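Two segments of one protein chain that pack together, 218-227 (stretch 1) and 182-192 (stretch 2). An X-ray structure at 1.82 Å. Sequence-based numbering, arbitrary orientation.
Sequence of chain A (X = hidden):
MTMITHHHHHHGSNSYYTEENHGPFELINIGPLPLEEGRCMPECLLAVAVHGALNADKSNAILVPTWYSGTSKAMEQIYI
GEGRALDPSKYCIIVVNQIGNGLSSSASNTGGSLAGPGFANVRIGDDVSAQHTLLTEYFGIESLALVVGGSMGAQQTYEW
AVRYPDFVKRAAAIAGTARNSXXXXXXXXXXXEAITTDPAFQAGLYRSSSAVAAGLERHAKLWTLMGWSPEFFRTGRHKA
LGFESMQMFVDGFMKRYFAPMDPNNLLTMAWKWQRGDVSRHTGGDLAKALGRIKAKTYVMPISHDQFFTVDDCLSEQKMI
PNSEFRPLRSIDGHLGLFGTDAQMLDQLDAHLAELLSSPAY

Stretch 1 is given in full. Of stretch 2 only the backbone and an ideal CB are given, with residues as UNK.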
# COMPACT_ATOMS: atom_id res chain seq x y z
N ARG A 218 -14.66 3.28 3.12
CA ARG A 218 -13.25 3.73 3.21
C ARG A 218 -12.35 2.54 3.46
O ARG A 218 -11.24 2.43 2.93
CB ARG A 218 -13.07 4.82 4.31
CG ARG A 218 -13.85 6.12 4.07
CD ARG A 218 -13.80 7.09 5.31
NE ARG A 218 -14.66 8.28 5.14
CZ ARG A 218 -15.52 8.71 6.07
NH1 ARG A 218 -15.64 8.07 7.22
NH2 ARG A 218 -16.26 9.80 5.84
N HIS A 219 -12.85 1.63 4.30
CA HIS A 219 -12.18 0.38 4.62
C HIS A 219 -11.99 -0.43 3.33
O HIS A 219 -10.88 -0.92 3.05
CB HIS A 219 -13.07 -0.36 5.63
CG HIS A 219 -12.45 -1.57 6.27
ND1 HIS A 219 -11.61 -1.47 7.35
CD2 HIS A 219 -12.60 -2.89 6.01
CE1 HIS A 219 -11.28 -2.70 7.75
NE2 HIS A 219 -11.85 -3.57 6.95
N ALA A 220 -13.06 -0.53 2.53
CA ALA A 220 -12.98 -1.22 1.24
C ALA A 220 -11.97 -0.57 0.30
O ALA A 220 -11.25 -1.27 -0.43
CB ALA A 220 -14.35 -1.28 0.57
N LYS A 221 -11.93 0.76 0.26
CA LYS A 221 -10.97 1.43 -0.63
C LYS A 221 -9.53 1.13 -0.21
O LYS A 221 -8.65 0.92 -1.05
CB LYS A 221 -11.19 2.94 -0.64
CG LYS A 221 -12.36 3.40 -1.47
CD LYS A 221 -12.22 4.92 -1.63
CE LYS A 221 -13.34 5.57 -2.37
NZ LYS A 221 -13.11 7.06 -2.42
N LEU A 222 -9.29 1.11 1.10
CA LEU A 222 -7.94 0.78 1.59
C LEU A 222 -7.56 -0.64 1.23
O LEU A 222 -6.40 -0.91 0.91
CB LEU A 222 -7.86 0.99 3.09
CG LEU A 222 -7.89 2.45 3.51
CD1 LEU A 222 -8.34 2.59 4.99
CD2 LEU A 222 -6.50 3.07 3.32
N TRP A 223 -8.52 -1.56 1.31
CA TRP A 223 -8.29 -2.93 0.88
C TRP A 223 -8.01 -3.02 -0.62
O TRP A 223 -7.25 -3.87 -1.06
CB TRP A 223 -9.50 -3.81 1.23
CG TRP A 223 -9.36 -4.40 2.59
CD1 TRP A 223 -10.05 -4.05 3.73
CD2 TRP A 223 -8.46 -5.46 2.96
NE1 TRP A 223 -9.63 -4.84 4.79
CE2 TRP A 223 -8.67 -5.72 4.35
CE3 TRP A 223 -7.53 -6.23 2.26
CZ2 TRP A 223 -7.94 -6.70 5.05
CZ3 TRP A 223 -6.80 -7.22 2.96
CH2 TRP A 223 -7.04 -7.45 4.33
N THR A 224 -8.61 -2.14 -1.41
CA THR A 224 -8.34 -2.15 -2.84
C THR A 224 -6.90 -1.70 -3.11
O THR A 224 -6.22 -2.23 -4.01
CB THR A 224 -9.31 -1.22 -3.60
OG1 THR A 224 -10.67 -1.51 -3.20
CG2 THR A 224 -9.16 -1.43 -5.13
N LEU A 225 -6.47 -0.71 -2.36
CA LEU A 225 -5.13 -0.14 -2.47
C LEU A 225 -4.03 -1.18 -2.14
O LEU A 225 -3.01 -1.26 -2.83
CB LEU A 225 -4.98 1.06 -1.53
CG LEU A 225 -3.58 1.68 -1.47
CD1 LEU A 225 -3.23 2.35 -2.81
CD2 LEU A 225 -3.48 2.67 -0.36
N MET A 226 -4.25 -1.96 -1.08
CA MET A 226 -3.21 -2.85 -0.53
C MET A 226 -3.45 -4.34 -0.81
O MET A 226 -2.54 -5.13 -0.66
CB MET A 226 -3.11 -2.68 1.01
CG MET A 226 -2.57 -1.31 1.44
SD MET A 226 -0.88 -1.03 0.95
CE MET A 226 0.00 -2.34 1.79
N GLY A 227 -4.65 -4.70 -1.23
CA GLY A 227 -5.03 -6.11 -1.25
C GLY A 227 -4.72 -6.84 -2.53
O GLY A 227 -4.77 -8.07 -2.58
N UNK A 182 5.68 -4.59 12.01
CA UNK A 182 5.23 -3.24 12.35
C UNK A 182 4.47 -2.60 11.17
O UNK A 182 3.49 -1.88 11.37
CB UNK A 182 6.42 -2.37 12.75
N UNK A 183 4.91 -2.89 9.95
CA UNK A 183 4.25 -2.34 8.77
C UNK A 183 2.83 -2.90 8.65
O UNK A 183 1.89 -2.19 8.28
CB UNK A 183 5.06 -2.65 7.51
N UNK A 184 2.67 -4.19 8.95
CA UNK A 184 1.34 -4.79 8.82
C UNK A 184 0.42 -4.25 9.92
O UNK A 184 -0.78 -4.02 9.70
CB UNK A 184 1.42 -6.32 8.89
N UNK A 185 0.99 -4.06 11.11
CA UNK A 185 0.25 -3.46 12.21
C UNK A 185 -0.26 -2.07 11.85
O UNK A 185 -1.41 -1.72 12.13
CB UNK A 185 1.13 -3.39 13.46
N UNK A 186 0.60 -1.26 11.22
CA UNK A 186 0.16 0.06 10.74
C UNK A 186 -0.97 -0.01 9.70
O UNK A 186 -1.95 0.77 9.75
CB UNK A 186 1.35 0.81 10.14
N UNK A 187 -0.84 -0.91 8.72
CA UNK A 187 -1.90 -1.12 7.75
C UNK A 187 -3.23 -1.40 8.44
O UNK A 187 -4.25 -0.80 8.13
CB UNK A 187 -1.54 -2.27 6.81
N UNK A 188 -3.21 -2.33 9.38
CA UNK A 188 -4.45 -2.69 10.06
C UNK A 188 -4.94 -1.55 10.96
O UNK A 188 -6.13 -1.34 11.08
CB UNK A 188 -4.25 -3.96 10.88
N UNK A 189 -4.02 -0.80 11.55
CA UNK A 189 -4.42 0.40 12.30
C UNK A 189 -5.17 1.38 11.41
O UNK A 189 -6.20 1.96 11.80
CB UNK A 189 -3.19 1.08 12.91
N UNK A 190 -4.65 1.59 10.21
CA UNK A 190 -5.29 2.52 9.28
C UNK A 190 -6.65 1.98 8.86
O UNK A 190 -7.61 2.74 8.72
CB UNK A 190 -4.41 2.76 8.05
N UNK A 191 -6.73 0.66 8.66
CA UNK A 191 -8.03 0.02 8.35
C UNK A 191 -9.04 0.20 9.46
O UNK A 191 -10.24 0.38 9.21
CB UNK A 191 -7.84 -1.47 8.08
N UNK A 192 -8.57 0.04 10.69
CA UNK A 192 -9.43 0.23 11.87
C UNK A 192 -9.93 1.68 11.92
O UNK A 192 -11.13 1.94 12.15
CB UNK A 192 -8.67 -0.12 13.15

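Both stretches are helices, running nearly antiparallel at 152° with axes 9.7 Å apart at their closest. That spacing leaves room for medium-sized side chains between them, and stretch 1 offers mainly L222, M226, the W223 ring and H219.

Position 182 has a helical backbone and nothing of stretch 1 near its CB, so almost any helix-compatible residue would serve; it is E182. At 183 the CB points sideways, and only a long or ringed side chain could reach the end of M226. H183 does so with chi1 t, its ring edge meeting the methyl: H183 CE1 lies 4.2 Å from M226 CE. Positions 184, 185 and 186 are out of reach of stretch 1, which therefore says little about them; they are D184, F185 and L186.

At 187 the CB again points sideways, 5.3 Å from M226 CE, and beyond it opens a space bordered by L222, W223 and M226. A small residue would leave much of that space empty; a large apolar one, leucine, methionine or an aromatic, would suit it. F187, with chi1 t, carries its ring in. F187 CE1 comes to 3.5 Å from M226 CG, and the ring's edge turns toward the face of W223, with centroids 5.4 Å apart and planes at 72°. Such a tilted pair fills space without requiring the rings to lie flat on each other.

Position 188 points sideways with no partner within reach, and 189 is out of reach; stretch 1 sets no evident preference at either. They are T188 and E189.

At 190 the CB lies 5.0 Å from L222 CD1, a gap that a branched aliphatic such as valine, isoleucine or leucine could close. I190 closes it, I190 CG2 resting 3.8 Å from L222 CD1.

Position 191 is where the backbones come nearest, the CA of 191 lying 5.6 Å from H219 CA. The CB of 191 sits 3.7 Å from H219 CE1, with L222 and W223 slightly farther off. Bulk at the CB itself is limited, but an apolar chain that branches farther out could settle among the three; leucine or methionine are natural candidates. The deposited L191, chi1 m and chi2 t, places CD2 over the H219 ring face, 4.1 Å from its centroid, and 3.6 Å from L222 CB; both methyls also reach W223, L191 CD1 at 3.6 Å from W223 NE1 and L191 CD2 at 3.6 Å from W223 CD1. The close approach also lets H219 ND1 donate a hydrogen bond to L191 O, 3.0 Å away; being a backbone acceptor, this carbonyl does not by itself specify a side chain.

At 192 the CB points away, leaving the choice open. It is I192.

Stretch 2, residues 182-192: EHDFLFTEILI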
# COMPACT_ATOMS: atom_id res chain seq x y z
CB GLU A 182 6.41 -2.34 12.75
CG GLU A 182 7.06 -2.66 14.10
CD GLU A 182 8.06 -1.58 14.54
OE1 GLU A 182 9.18 -1.49 13.95
OE2 GLU A 182 7.73 -0.80 15.46
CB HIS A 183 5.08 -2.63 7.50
CG HIS A 183 4.46 -2.14 6.22
ND1 HIS A 183 3.68 -2.95 5.41
CD2 HIS A 183 4.55 -0.95 5.59
CE1 HIS A 183 3.27 -2.25 4.36
NE2 HIS A 183 3.78 -1.04 4.44
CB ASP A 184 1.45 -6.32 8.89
CG ASP A 184 0.19 -7.01 8.44
OD1 ASP A 184 -0.55 -6.44 7.60
OD2 ASP A 184 -0.05 -8.13 8.92
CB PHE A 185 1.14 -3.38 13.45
CG PHE A 185 0.41 -2.91 14.70
CD1 PHE A 185 0.21 -1.55 14.95
CD2 PHE A 185 -0.00 -3.83 15.66
CE1 PHE A 185 -0.47 -1.12 16.11
CE2 PHE A 185 -0.65 -3.41 16.82
CZ PHE A 185 -0.89 -2.06 17.04
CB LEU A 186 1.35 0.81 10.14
CG LEU A 186 1.01 2.16 9.48
CD1 LEU A 186 0.58 3.19 10.54
CD2 LEU A 186 2.22 2.66 8.71
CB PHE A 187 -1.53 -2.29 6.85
CG PHE A 187 -2.64 -2.73 5.92
CD1 PHE A 187 -3.39 -1.81 5.22
CD2 PHE A 187 -2.85 -4.10 5.69
CE1 PHE A 187 -4.41 -2.26 4.32
CE2 PHE A 187 -3.88 -4.54 4.81
CZ PHE A 187 -4.64 -3.62 4.13
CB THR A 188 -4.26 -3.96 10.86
OG1 THR A 188 -3.73 -4.97 9.96
CG2 THR A 188 -5.64 -4.43 11.39
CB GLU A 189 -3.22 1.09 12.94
CG GLU A 189 -3.59 2.41 13.62
CD GLU A 189 -2.50 2.92 14.54
OE1 GLU A 189 -1.95 4.02 14.30
OE2 GLU A 189 -2.21 2.21 15.52
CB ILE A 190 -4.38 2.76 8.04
CG1 ILE A 190 -3.16 3.60 8.53
CG2 ILE A 190 -5.17 3.48 6.88
CD1 ILE A 190 -1.99 3.71 7.49
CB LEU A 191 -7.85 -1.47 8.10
CG LEU A 191 -7.26 -1.94 6.77
CD1 LEU A 191 -7.04 -3.47 6.87
CD2 LEU A 191 -8.19 -1.57 5.59
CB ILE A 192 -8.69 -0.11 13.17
CG1 ILE A 192 -8.50 -1.65 13.27
CG2 ILE A 192 -9.44 0.43 14.41
CD1 ILE A 192 -7.45 -2.11 14.35
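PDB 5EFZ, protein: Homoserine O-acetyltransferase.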